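Long-range contacts in copper-containing nitrite reductase (Bradyrhizobium sp. ORS 375, PDB 6THE), which reduces nitrite to nitric oxide, probably passing electrons from a type 1 copper to a type 2 copper within a trimeric core of two-domain cupredoxin subunits: residues E44-G49 / G171-A176; E271-Y276 / G298-D303; D32-E37 / H73-A78; K238-G243 / A263-F268. One frame throughout, in Å; residues are numbered along the deposited sequence.

Contact 1: residues E44-G49 / G171-A176; sequences EGTTFG and GQHGSA
T47 and A176 lie in a short parallel pairing: strand 174-176, from the chain of the second domain, adds an edge strand to the sheet of the first cupredoxin domain, beside strand 46-53. Four backbone bonds tie them, in the register T46-G174, T47-S175 and F48-A176. G174 N gives to G45 O (3.0 Å), T47 N to G174 O (3.1 Å) and A176 N to T47 O (2.8 Å); the last link, G49 N to A176 O, is weak. One side chain bonds to the backbone opposite, weakly: T46 OG1 to Q172 O (3.3 Å), with OG1 anti to the carbonyl carbon of T46 and beside its N. T47 OG1 turns instead to E39 of strand 28-43, which S175 also touches. The H173 ring lies beside the G45 end of the pair: G45 CA sits over one face, offset toward the rim, in a CH-pi contact 4.2 Å from the H173 ring centroid, and T46 OG1 approaches the ring edge near its plane. A176 packs on S166 and I168, while F48 stacks edge-to-face with Y50. The edge of the F48 ring is met in its plane by A176 CB, 3.8 Å from F48 CD1.

Contact 2: residues E271-Y276 / G298-D303; sequences EVPGTY and GPENPD
The flat carboxamide of N301 lies beside the backbone of E271: CG stands anti to the backbone N (chi1 -164°), and N301 CB and ND2 both approach E271 O, CB at 3.5 Å and ND2 at 3.6 Å, in contact without a hydrogen bond. The other flat group, the Y276 ring, belongs to one segment alone. V272 O lies at its edge, in the ring plane, and receives a 2.7 Å hydrogen bond from Y276 OH, the donor standing above the V272 carbonyl plane. This bond ties the turn before strand 274-280 back onto the strand itself. Across the segments the largest share of the contact falls to the pyrrolidine of P273, which points at the chain 298-300. P273 CB meets G298 O at 3.6 Å, P273 CD meets P299 O at 3.4 Å, and P273 CG reaches E300 CA at 3.8 Å. No hydrogen bond crosses, so the C-terminal tail is laid on the proline by van der Waals contact. This is surface packing in the second cupredoxin domain. I92 of the second subunit packs on E271 and V272, and A93 of that subunit on Y276. Strand 274-280 pairs antiparallel with strand 292-297 through G274-V296 and Y276-L294 backbone bonds, and the tail leaves the end of that partner strand to pass P273.

Contact 3: residues D32-E37 / H73-A78; sequences DLLSVE and HLKNAA. With 9JE (pentane-1,5-diol), chain R.
A parallel pair of strands in the first cupredoxin domain, 28-43 beside 69-76, joins S35 to N76 beside the type 1 copper site, the S35 side chain about 6 Å from the copper. Both residues touch H84, a copper ligand, and E37 OE1 accepts a bond from H84 NE2, so this pair supplies second-shell residues of the metal. S35 OG, set between the backbone N and carbonyl carbon (chi1 58°), donates to N76 OD1 at 2.7 Å from above the amide plane. The same OD1 is bonded to S80 OG, while N76 ND2 gives to M82 O and V103 O; the buried carboxamide is therefore held at both ends. The backbone ladder is regular: L33 N to H73 O is 2.9 Å, K75 N to L33 O and S35 N to K75 O are both 3.0 Å, before a longer A77 N to S35 O link. On the L33 face, L33 CB meets L74 CD1 at 3.8 Å. On the other face D32 and H73 lie side by side, D32 OD1 3.4 Å from H73 CB, with carboxylate and ring planes 45° apart. R30 forms a salt bridge to D32, and E71 and E108 bind the two ring nitrogens of H73, which would favour a protonated ring. One pentane-1,5-diol, hydrogen-bonded to L61 O, passes with C06 3.5 Å from D32 O. L34 and K75 also run side by side; K75 NZ goes on to G106 O, and L34 CD1 rests 3.6 Å from K75 CG.

Contact 4: residues K238-G243 / A263-F268; sequences KVDLFG and AAIAEF
D240 O receives two N-H groups, G243 N at 3.0 Å and, more weakly, I265 N at 3.4 Å. The first closes a type II beta turn from D240 to G243; the second belongs to the antiparallel ladder of strands 236-241 and 263-269, neighbours in a sheet of the second cupredoxin domain. Further along, D240 N bonds to I265 O (3.0 Å) and E267 N to K238 O (2.9 Å), with K238 N returning to E267 O. The pairs K238-E267 and D240-I265 are hydrogen-bonded; V239-A266 between them is not, and on that face V239 and A264 pack on strand 256-258. K238 and E267 cross obliquely, K238 CD coming 3.9 Å from E267 OE1. Their charged atoms do not meet; E267 OE2 instead makes a salt bridge to R215. D240 OD2 lies 4.6 Å from E267 OE2, a like-charge proximity that the E267-R215 salt bridge may ease. At the turn other subunits come in: F242 O accepts a bond from Q254 NE2 of the third subunit, and L241 packs on F242 of the second. The D240 carboxylate lies against the branch point of I265, with OD2 3.3 Å from I265 CB and 3.4 Å from I265 CG2.

How the contacts relate
Contacts 3 and 4 are buried strand pairs, one in each cupredoxin domain, on opposite sides of the chain's centre; contact 1 is partly buried and contact 2 lies at the surface. Contacts 1 and 3 share one sheet, in which strand 46-53 neighbours strand 28-43, and both pairings are parallel, whereas contact 4 is antiparallel. Contact 4 leads in sequence straight into contact 2, strand 263-269 being followed by strand 274-280. Backbone ladders carry contacts 1, 3 and 4; contact 2 has no hydrogen bond across it, only van der Waals packing. Contact 3 adds a buried polar network near copper, while contacts 2 and 4 each also meet other subunits.

Contact 1: residues E44-G49 / G171-A176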
loop_
_atom_site.group_PDB
_atom_site.type_symbol
_atom_site.label_atom_id
_atom_site.label_comp_id
_atom_site.label_asym_id
_atom_site.label_seq_id
_atom_site.Cartn_x
_atom_site.Cartn_y
_atom_site.Cartn_z
ATOM N N GLU A 44 4.228 3.451 -30.014
ATOM C CA GLU A 44 4.228 3.479 -31.468
ATOM C C GLU A 44 4.172 4.930 -31.937
ATOM O O GLU A 44 3.183 5.625 -31.708
ATOM C CB GLU A 44 3.088 2.629 -32.038
ATOM C CG GLU A 44 3.281 1.133 -31.850
ATOM C CD GLU A 44 4.437 0.500 -32.609
ATOM O OE1 GLU A 44 4.749 0.969 -33.724
ATOM O OE2 GLU A 44 5.027 -0.466 -32.082
ATOM N N GLY A 45 5.262 5.375 -32.574
ATOM C CA GLY A 45 5.382 6.736 -33.073
ATOM C C GLY A 45 6.015 7.675 -32.048
ATOM O O GLY A 45 6.306 8.828 -32.362
ATOM N N THR A 46 6.233 7.166 -30.829
ATOM C CA THR A 46 6.754 7.970 -29.735
ATOM C C THR A 46 8.095 7.404 -29.269
ATOM O O THR A 46 8.214 6.209 -29.005
ATOM C CB THR A 46 5.738 8.075 -28.589
ATOM O OG1 THR A 46 4.430 8.202 -29.150
ATOM C CG2 THR A 46 6.007 9.242 -27.663
ATOM N N THR A 47 9.095 8.290 -29.175
ATOM C CA THR A 47 10.418 7.943 -28.682
ATOM C C THR A 47 10.717 8.757 -27.425
ATOM O O THR A 47 10.146 9.829 -27.227
ATOM C CB THR A 47 11.487 8.132 -29.766
ATOM O OG1 THR A 47 11.411 9.476 -30.246
ATOM C CG2 THR A 47 11.339 7.165 -30.922
ATOM N N PHE A 48 11.620 8.236 -26.584
ATOM C CA PHE A 48 11.937 8.849 -25.303
ATOM C C PHE A 48 13.437 8.747 -25.033
ATOM O O PHE A 48 14.097 7.824 -25.505
ATOM C CB PHE A 48 11.104 8.199 -24.193
ATOM C CG PHE A 48 11.281 8.789 -22.816
ATOM C CD1 PHE A 48 10.632 9.961 -22.454
ATOM C CD2 PHE A 48 12.088 8.167 -21.875
ATOM C CE1 PHE A 48 10.794 10.500 -21.186
ATOM C CE2 PHE A 48 12.249 8.705 -20.607
ATOM C CZ PHE A 48 11.601 9.872 -20.265
ATOM N N GLY A 49 13.958 9.714 -24.266
ATOM C CA GLY A 49 15.348 9.720 -23.840
ATOM C C GLY A 49 15.555 8.858 -22.597
ATOM O O GLY A 49 15.340 9.319 -21.477
ATOM N N GLY A 171 -0.352 9.979 -26.143
ATOM C CA GLY A 171 -1.015 9.921 -27.436
ATOM C C GLY A 171 -0.273 10.725 -28.501
ATOM O O GLY A 171 -0.410 10.452 -29.692
ATOM N N GLN A 172 0.504 11.719 -28.053
ATOM C CA GLN A 172 1.288 12.562 -28.942
ATOM C C GLN A 172 2.534 11.802 -29.389
ATOM O O GLN A 172 3.278 11.279 -28.560
ATOM C CB GLN A 172 1.655 13.875 -28.246
ATOM C CG GLN A 172 2.579 14.771 -29.061
ATOM C CD GLN A 172 1.843 15.589 -30.095
ATOM O OE1 GLN A 172 1.217 16.599 -29.782
ATOM N NE2 GLN A 172 1.931 15.166 -31.345
ATOM N N HIS A 173 2.743 11.753 -30.710
ATOM C CA HIS A 173 3.934 11.156 -31.290
ATOM C C HIS A 173 5.056 12.191 -31.326
ATOM O O HIS A 173 4.805 13.387 -31.191
ATOM C CB HIS A 173 3.630 10.576 -32.680
ATOM C CG HIS A 173 2.583 9.512 -32.686
ATOM N ND1 HIS A 173 1.782 9.275 -33.786
ATOM C CD2 HIS A 173 2.192 8.632 -31.738
ATOM C CE1 HIS A 173 0.949 8.290 -33.519
ATOM N NE2 HIS A 173 1.179 7.879 -32.267
ATOM N N GLY A 174 6.291 11.711 -31.508
ATOM C CA GLY A 174 7.463 12.569 -31.565
ATOM C C GLY A 174 8.447 12.264 -30.439
ATOM O O GLY A 174 8.296 11.272 -29.727
ATOM N N SER A 175 9.453 13.136 -30.294
ATOM C CA SER A 175 10.493 12.978 -29.290
ATOM C C SER A 175 9.997 13.483 -27.938
ATOM O O SER A 175 9.492 14.601 -27.835
ATOM C CB SER A 175 11.761 13.677 -29.710
ATOM O OG SER A 175 12.253 13.142 -30.930
ATOM N N ALA A 176 10.150 12.641 -26.910
ATOM C CA ALA A 176 9.723 12.971 -25.559
ATOM C C ALA A 176 10.937 13.076 -24.640
ATOM O O ALA A 176 11.858 12.266 -24.720
ATOM C CB ALA A 176 8.739 11.941 -25.062
#

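Contact 2: residues E271-Y276 / G298-D303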
loop_
_atom_site.group_PDB
_atom_site.type_symbol
_atom_site.label_atom_id
_atom_site.label_comp_id
_atom_site.label_asym_id
_atom_site.label_seq_id
_atom_site.Cartn_x
_atom_site.Cartn_y
_atom_site.Cartn_z
ATOM N N GLU A 271 -3.752 -23.820 -15.180
ATOM C CA GLU A 271 -4.569 -25.018 -15.291
ATOM C C GLU A 271 -5.423 -24.972 -16.557
ATOM O O GLU A 271 -5.824 -26.017 -17.067
ATOM C CB GLU A 271 -5.461 -25.170 -14.056
ATOM C CG GLU A 271 -4.694 -25.287 -12.748
ATOM C CD GLU A 271 -4.115 -26.655 -12.423
ATOM O OE1 GLU A 271 -3.973 -27.482 -13.347
ATOM O OE2 GLU A 271 -3.807 -26.893 -11.237
ATOM N N VAL A 272 -5.699 -23.758 -17.049
ATOM C CA VAL A 272 -6.646 -23.556 -18.134
ATOM C C VAL A 272 -5.966 -22.776 -19.260
ATOM O O VAL A 272 -5.292 -21.780 -19.002
ATOM C CB VAL A 272 -7.925 -22.855 -17.629
ATOM C CG1 VAL A 272 -8.804 -22.351 -18.763
ATOM C CG2 VAL A 272 -8.729 -23.744 -16.691
ATOM N N PRO A 273 -6.118 -23.205 -20.538
ATOM C CA PRO A 273 -5.545 -22.477 -21.672
ATOM C C PRO A 273 -6.293 -21.182 -21.976
ATOM O O PRO A 273 -7.476 -21.057 -21.665
ATOM C CB PRO A 273 -5.710 -23.460 -22.841
ATOM C CG PRO A 273 -6.919 -24.287 -22.462
ATOM C CD PRO A 273 -6.837 -24.419 -20.956
ATOM N N GLY A 274 -5.584 -20.227 -22.589
ATOM C CA GLY A 274 -6.165 -18.953 -22.981
ATOM C C GLY A 274 -5.206 -17.787 -22.760
ATOM O O GLY A 274 -3.999 -17.983 -22.631
ATOM N N THR A 275 -5.770 -16.574 -22.719
ATOM C CA THR A 275 -5.005 -15.350 -22.544
ATOM C C THR A 275 -5.174 -14.849 -21.112
ATOM O O THR A 275 -6.291 -14.780 -20.600
ATOM C CB THR A 275 -5.399 -14.298 -23.589
ATOM O OG1 THR A 275 -5.313 -14.899 -24.883
ATOM C CG2 THR A 275 -4.530 -13.059 -23.550
ATOM N N TYR A 276 -4.044 -14.506 -20.482
ATOM C CA TYR A 276 -4.013 -13.988 -19.124
ATOM C C TYR A 276 -3.330 -12.623 -19.127
ATOM O O TYR A 276 -2.368 -12.410 -19.862
ATOM C CB TYR A 276 -3.325 -14.986 -18.191
ATOM C CG TYR A 276 -4.079 -16.278 -17.988
ATOM C CD1 TYR A 276 -3.985 -17.316 -18.903
ATOM C CD2 TYR A 276 -4.890 -16.465 -16.880
ATOM C CE1 TYR A 276 -4.678 -18.503 -18.725
ATOM C CE2 TYR A 276 -5.588 -17.646 -16.686
ATOM C CZ TYR A 276 -5.482 -18.670 -17.612
ATOM O OH TYR A 276 -6.166 -19.835 -17.423
ATOM N N GLY A 298 -2.556 -25.147 -24.924
ATOM C CA GLY A 298 -2.715 -26.535 -24.521
ATOM C C GLY A 298 -4.174 -26.988 -24.566
ATOM O O GLY A 298 -5.035 -26.265 -25.064
ATOM N N PRO A 299 -4.489 -28.201 -24.051
ATOM C CA PRO A 299 -5.860 -28.715 -24.058
ATOM C C PRO A 299 -6.731 -28.063 -22.985
ATOM O O PRO A 299 -6.221 -27.574 -21.978
ATOM C CB PRO A 299 -5.672 -30.210 -23.759
ATOM C CG PRO A 299 -4.412 -30.266 -22.919
ATOM C CD PRO A 299 -3.537 -29.143 -23.440
ATOM N N GLU A 300 -8.048 -28.078 -23.219
ATOM C CA GLU A 300 -9.020 -27.467 -22.326
ATOM C C GLU A 300 -9.215 -28.348 -21.095
ATOM O O GLU A 300 -9.144 -29.574 -21.185
ATOM C CB GLU A 300 -10.342 -27.231 -23.059
ATOM C CG GLU A 300 -10.247 -26.182 -24.155
ATOM C CD GLU A 300 -11.453 -26.075 -25.073
ATOM O OE1 GLU A 300 -11.692 -24.970 -25.601
ATOM O OE2 GLU A 300 -12.147 -27.096 -25.267
ATOM N N ASN A 301 -9.461 -27.700 -19.951
ATOM C CA ASN A 301 -9.680 -28.379 -18.683
ATOM C C ASN A 301 -11.081 -28.041 -18.177
ATOM O O ASN A 301 -11.259 -27.068 -17.446
ATOM C CB ASN A 301 -8.584 -28.034 -17.669
ATOM C CG ASN A 301 -8.528 -28.975 -16.483
ATOM O OD1 ASN A 301 -9.422 -29.796 -16.281
ATOM N ND2 ASN A 301 -7.476 -28.864 -15.687
ATOM N N PRO A 302 -12.113 -28.835 -18.550
ATOM C CA PRO A 302 -13.507 -28.513 -18.230
ATOM C C PRO A 302 -13.859 -28.583 -16.745
ATOM O O PRO A 302 -14.875 -28.033 -16.324
ATOM C CB PRO A 302 -14.319 -29.575 -18.993
ATOM C CG PRO A 302 -13.348 -30.152 -20.005
ATOM C CD PRO A 302 -11.996 -30.078 -19.329
ATOM N N ASP A 303 -13.012 -29.263 -15.964
ATOM C CA ASP A 303 -13.249 -29.461 -14.542
ATOM C C ASP A 303 -12.919 -28.187 -13.766
ATOM O O ASP A 303 -13.473 -27.958 -12.693
ATOM C CB ASP A 303 -12.494 -30.681 -14.007
ATOM C CG ASP A 303 -13.132 -32.008 -14.388
ATOM O OD1 ASP A 303 -13.448 -32.188 -15.582
ATOM O OD2 ASP A 303 -13.312 -32.849 -13.485
#

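Contact 3: residues D32-E37 / H73-A78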
loop_
_atom_site.group_PDB
_atom_site.type_symbol
_atom_site.label_atom_id
_atom_site.label_comp_id
_atom_site.label_asym_id
_atom_site.label_seq_id
_atom_site.Cartn_x
_atom_site.Cartn_y
_atom_site.Cartn_z
ATOM N N ASP A 32 29.162 -6.864 -14.347
ATOM C CA ASP A 32 29.573 -5.752 -15.190
ATOM C C ASP A 32 28.333 -5.035 -15.719
ATOM O O ASP A 32 27.628 -5.558 -16.580
ATOM C CB ASP A 32 30.504 -6.220 -16.312
ATOM C CG ASP A 32 31.801 -6.835 -15.811
ATOM O OD1 ASP A 32 32.647 -6.080 -15.292
ATOM O OD2 ASP A 32 31.950 -8.068 -15.940
ATOM N N LEU A 33 28.082 -3.834 -15.182
ATOM C CA LEU A 33 26.960 -3.008 -15.598
ATOM C C LEU A 33 27.481 -1.769 -16.322
ATOM O O LEU A 33 28.422 -1.124 -15.864
ATOM C CB LEU A 33 26.128 -2.617 -14.370
ATOM C CG LEU A 33 25.274 -3.724 -13.749
ATOM C CD1 LEU A 33 24.586 -3.228 -12.487
ATOM C CD2 LEU A 33 24.243 -4.251 -14.739
ATOM N N LEU A 34 26.849 -1.457 -17.459
ATOM C CA LEU A 34 27.197 -0.298 -18.265
ATOM C C LEU A 34 25.971 0.601 -18.397
ATOM O O LEU A 34 24.924 0.165 -18.871
ATOM C CB LEU A 34 27.695 -0.780 -19.635
ATOM C CG LEU A 34 27.918 0.298 -20.696
ATOM C CD1 LEU A 34 29.133 1.154 -20.369
ATOM C CD2 LEU A 34 28.068 -0.324 -22.075
ATOM N N SER A 35 26.120 1.859 -17.964
ATOM C CA SER A 35 25.053 2.842 -18.044
ATOM C C SER A 35 25.090 3.537 -19.403
ATOM O O SER A 35 26.081 4.179 -19.750
ATOM C CB SER A 35 25.130 3.828 -16.907
ATOM O OG SER A 35 26.384 4.494 -16.896
ATOM N N VAL A 36 23.998 3.388 -20.164
ATOM C CA VAL A 36 23.904 3.916 -21.516
ATOM C C VAL A 36 22.661 4.797 -21.619
ATOM O O VAL A 36 21.595 4.438 -21.119
ATOM C CB VAL A 36 23.872 2.791 -22.571
ATOM C CG1 VAL A 36 24.091 3.325 -23.979
ATOM C CG2 VAL A 36 24.868 1.680 -22.268
ATOM N N GLU A 37 22.822 5.951 -22.276
ATOM C CA GLU A 37 21.712 6.822 -22.627
ATOM C C GLU A 37 21.463 6.698 -24.128
ATOM O O GLU A 37 22.360 6.956 -24.929
ATOM C CB GLU A 37 22.027 8.275 -22.263
ATOM C CG GLU A 37 22.428 8.478 -20.813
ATOM C CD GLU A 37 22.812 9.904 -20.450
ATOM O OE1 GLU A 37 23.498 10.086 -19.427
ATOM O OE2 GLU A 37 22.422 10.831 -21.191
ATOM N N HIS A 73 31.207 -3.992 -11.056
ATOM C CA HIS A 73 31.893 -3.001 -11.866
ATOM C C HIS A 73 30.855 -2.152 -12.593
ATOM O O HIS A 73 29.957 -2.689 -13.240
ATOM C CB HIS A 73 32.835 -3.686 -12.867
ATOM C CG HIS A 73 34.004 -4.366 -12.238
ATOM N ND1 HIS A 73 35.294 -3.889 -12.373
ATOM C CD2 HIS A 73 34.089 -5.479 -11.479
ATOM C CE1 HIS A 73 36.123 -4.681 -11.723
ATOM N NE2 HIS A 73 35.407 -5.664 -11.165
ATOM N N LEU A 74 30.988 -0.826 -12.477
ATOM C CA LEU A 74 30.086 0.090 -13.155
ATOM C C LEU A 74 30.879 0.985 -14.104
ATOM O O LEU A 74 31.662 1.830 -13.670
ATOM C CB LEU A 74 29.307 0.907 -12.119
ATOM C CG LEU A 74 28.158 1.751 -12.672
ATOM C CD1 LEU A 74 26.976 0.878 -13.071
ATOM C CD2 LEU A 74 27.722 2.796 -11.659
ATOM N N LYS A 75 30.663 0.767 -15.405
ATOM C CA LYS A 75 31.248 1.575 -16.460
ATOM C C LYS A 75 30.180 2.533 -16.982
ATOM O O LYS A 75 29.011 2.166 -17.086
ATOM C CB LYS A 75 31.788 0.662 -17.568
ATOM C CG LYS A 75 32.338 1.356 -18.810
ATOM C CD LYS A 75 33.762 1.850 -18.674
ATOM C CE LYS A 75 34.252 2.566 -19.914
ATOM N NZ LYS A 75 35.675 2.961 -19.794
ATOM N N ASN A 76 30.597 3.765 -17.291
ATOM C CA ASN A 76 29.714 4.752 -17.890
ATOM C C ASN A 76 30.182 5.026 -19.317
ATOM O O ASN A 76 31.366 5.266 -19.548
ATOM C CB ASN A 76 29.632 6.030 -17.048
ATOM C CG ASN A 76 28.407 6.873 -17.340
ATOM O OD1 ASN A 76 27.603 6.540 -18.209
ATOM N ND2 ASN A 76 28.255 7.969 -16.615
ATOM N N ALA A 77 29.234 4.979 -20.262
ATOM C CA ALA A 77 29.507 5.212 -21.671
ATOM C C ALA A 77 30.085 6.612 -21.862
ATOM O O ALA A 77 29.772 7.526 -21.102
ATOM C CB ALA A 77 28.245 5.016 -22.478
ATOM N N ALA A 78 30.928 6.762 -22.891
ATOM C CA ALA A 78 31.659 7.994 -23.140
ATOM C C ALA A 78 30.718 9.090 -23.637
ATOM O O ALA A 78 30.991 10.274 -23.448
ATOM C CB ALA A 78 32.776 7.737 -24.121
HETATM C C02 9JE R . 23.336 -11.036 -16.477
HETATM C C03 9JE R . 24.787 -10.736 -16.197
HETATM C C04 9JE R . 25.224 -9.370 -16.669
HETATM C C05 9JE R . 26.497 -8.886 -16.020
HETATM C C06 9JE R . 27.724 -9.086 -16.874
HETATM O O01 9JE R . 22.725 -11.698 -15.383
HETATM O O07 9JE R . 28.645 -9.970 -16.259
#

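Contact 4: residues K238-G243 / A263-F268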
loop_
_atom_site.group_PDB
_atom_site.type_symbol
_atom_site.label_atom_id
_atom_site.label_comp_id
_atom_site.label_asym_id
_atom_site.label_seq_id
_atom_site.Cartn_x
_atom_site.Cartn_y
_atom_site.Cartn_z
ATOM N N LYS A 238 1.783 -18.912 -4.077
ATOM C CA LYS A 238 2.728 -18.450 -3.073
ATOM C C LYS A 238 3.236 -17.061 -3.450
ATOM O O LYS A 238 3.579 -16.813 -4.606
ATOM C CB LYS A 238 3.882 -19.445 -2.916
ATOM C CG LYS A 238 3.550 -20.705 -2.128
ATOM C CD LYS A 238 4.537 -21.833 -2.336
ATOM C CE LYS A 238 4.067 -23.142 -1.737
ATOM N NZ LYS A 238 4.972 -24.262 -2.085
ATOM N N VAL A 239 3.272 -16.164 -2.457
ATOM C CA VAL A 239 3.760 -14.805 -2.636
ATOM C C VAL A 239 4.772 -14.496 -1.535
ATOM O O VAL A 239 4.458 -14.601 -0.351
ATOM C CB VAL A 239 2.611 -13.775 -2.652
ATOM C CG1 VAL A 239 3.123 -12.344 -2.571
ATOM C CG2 VAL A 239 1.705 -13.943 -3.862
ATOM N N ASP A 240 5.986 -14.116 -1.952
ATOM C CA ASP A 240 6.996 -13.600 -1.043
ATOM C C ASP A 240 6.808 -12.089 -0.926
ATOM O O ASP A 240 7.180 -11.340 -1.828
ATOM C CB ASP A 240 8.405 -14.006 -1.483
ATOM C CG ASP A 240 8.637 -15.508 -1.459
ATOM O OD1 ASP A 240 8.513 -16.104 -0.370
ATOM O OD2 ASP A 240 8.938 -16.072 -2.529
ATOM N N LEU A 241 6.214 -11.666 0.196
ATOM C CA LEU A 241 5.817 -10.284 0.416
ATOM C C LEU A 241 7.057 -9.408 0.567
ATOM O O LEU A 241 7.945 -9.711 1.363
ATOM C CB LEU A 241 4.927 -10.219 1.664
ATOM C CG LEU A 241 4.121 -8.933 1.850
ATOM C CD1 LEU A 241 3.025 -8.815 0.800
ATOM C CD2 LEU A 241 3.524 -8.869 3.246
ATOM N N PHE A 242 7.094 -8.323 -0.221
ATOM C CA PHE A 242 8.201 -7.378 -0.284
ATOM C C PHE A 242 9.453 -8.054 -0.841
ATOM O O PHE A 242 10.541 -7.481 -0.801
ATOM C CB PHE A 242 8.430 -6.689 1.066
ATOM C CG PHE A 242 7.229 -5.967 1.626
ATOM C CD1 PHE A 242 6.663 -4.895 0.951
ATOM C CD2 PHE A 242 6.670 -6.354 2.834
ATOM C CE1 PHE A 242 5.561 -4.230 1.470
ATOM C CE2 PHE A 242 5.568 -5.689 3.352
ATOM C CZ PHE A 242 5.015 -4.629 2.670
ATOM N N GLY A 243 9.276 -9.271 -1.370
ATOM C CA GLY A 243 10.348 -10.039 -1.984
ATOM C C GLY A 243 11.367 -10.535 -0.962
ATOM O O GLY A 243 12.569 -10.495 -1.214
ATOM N N ALA A 263 9.532 -5.463 -3.917
ATOM C CA ALA A 263 9.489 -6.623 -4.791
ATOM C C ALA A 263 8.357 -7.562 -4.380
ATOM O O ALA A 263 7.674 -7.324 -3.386
ATOM C CB ALA A 263 10.821 -7.331 -4.760
ATOM N N ALA A 264 8.173 -8.620 -5.179
ATOM C CA ALA A 264 7.262 -9.714 -4.884
ATOM C C ALA A 264 7.618 -10.911 -5.763
ATOM O O ALA A 264 7.819 -10.764 -6.967
ATOM C CB ALA A 264 5.830 -9.285 -5.100
ATOM N N ILE A 265 7.705 -12.089 -5.137
ATOM C CA ILE A 265 7.871 -13.338 -5.863
ATOM C C ILE A 265 6.518 -14.044 -5.898
ATOM O O ILE A 265 6.080 -14.616 -4.900
ATOM C CB ILE A 265 8.987 -14.208 -5.246
ATOM C CG1 ILE A 265 10.341 -13.491 -5.265
ATOM C CG2 ILE A 265 9.061 -15.565 -5.934
ATOM C CD1 ILE A 265 11.376 -14.093 -4.342
ATOM N N ALA A 266 5.862 -13.970 -7.061
ATOM C CA ALA A 266 4.541 -14.544 -7.254
ATOM C C ALA A 266 4.663 -15.858 -8.023
ATOM O O ALA A 266 5.214 -15.890 -9.122
ATOM C CB ALA A 266 3.657 -13.555 -7.973
ATOM N N GLU A 267 4.152 -16.933 -7.414
ATOM C CA GLU A 267 4.134 -18.255 -8.019
ATOM C C GLU A 267 2.686 -18.703 -8.188
ATOM O O GLU A 267 1.850 -18.435 -7.325
ATOM C CB GLU A 267 4.885 -19.260 -7.141
ATOM C CG GLU A 267 6.363 -18.954 -6.978
ATOM C CD GLU A 267 7.096 -19.822 -5.967
ATOM O OE1 GLU A 267 6.532 -20.855 -5.550
ATOM O OE2 GLU A 267 8.230 -19.461 -5.595
ATOM N N PHE A 268 2.405 -19.386 -9.304
ATOM C CA PHE A 268 1.076 -19.912 -9.577
ATOM C C PHE A 268 1.149 -21.059 -10.581
ATOM O O PHE A 268 2.074 -21.133 -11.390
ATOM C CB PHE A 268 0.122 -18.802 -10.034
ATOM C CG PHE A 268 0.590 -17.985 -11.213
ATOM C CD1 PHE A 268 1.382 -16.861 -11.028
ATOM C CD2 PHE A 268 0.225 -18.329 -12.506
ATOM C CE1 PHE A 268 1.809 -16.107 -12.111
ATOM C CE2 PHE A 268 0.651 -17.573 -13.589
ATOM C CZ PHE A 268 1.442 -16.463 -13.389
#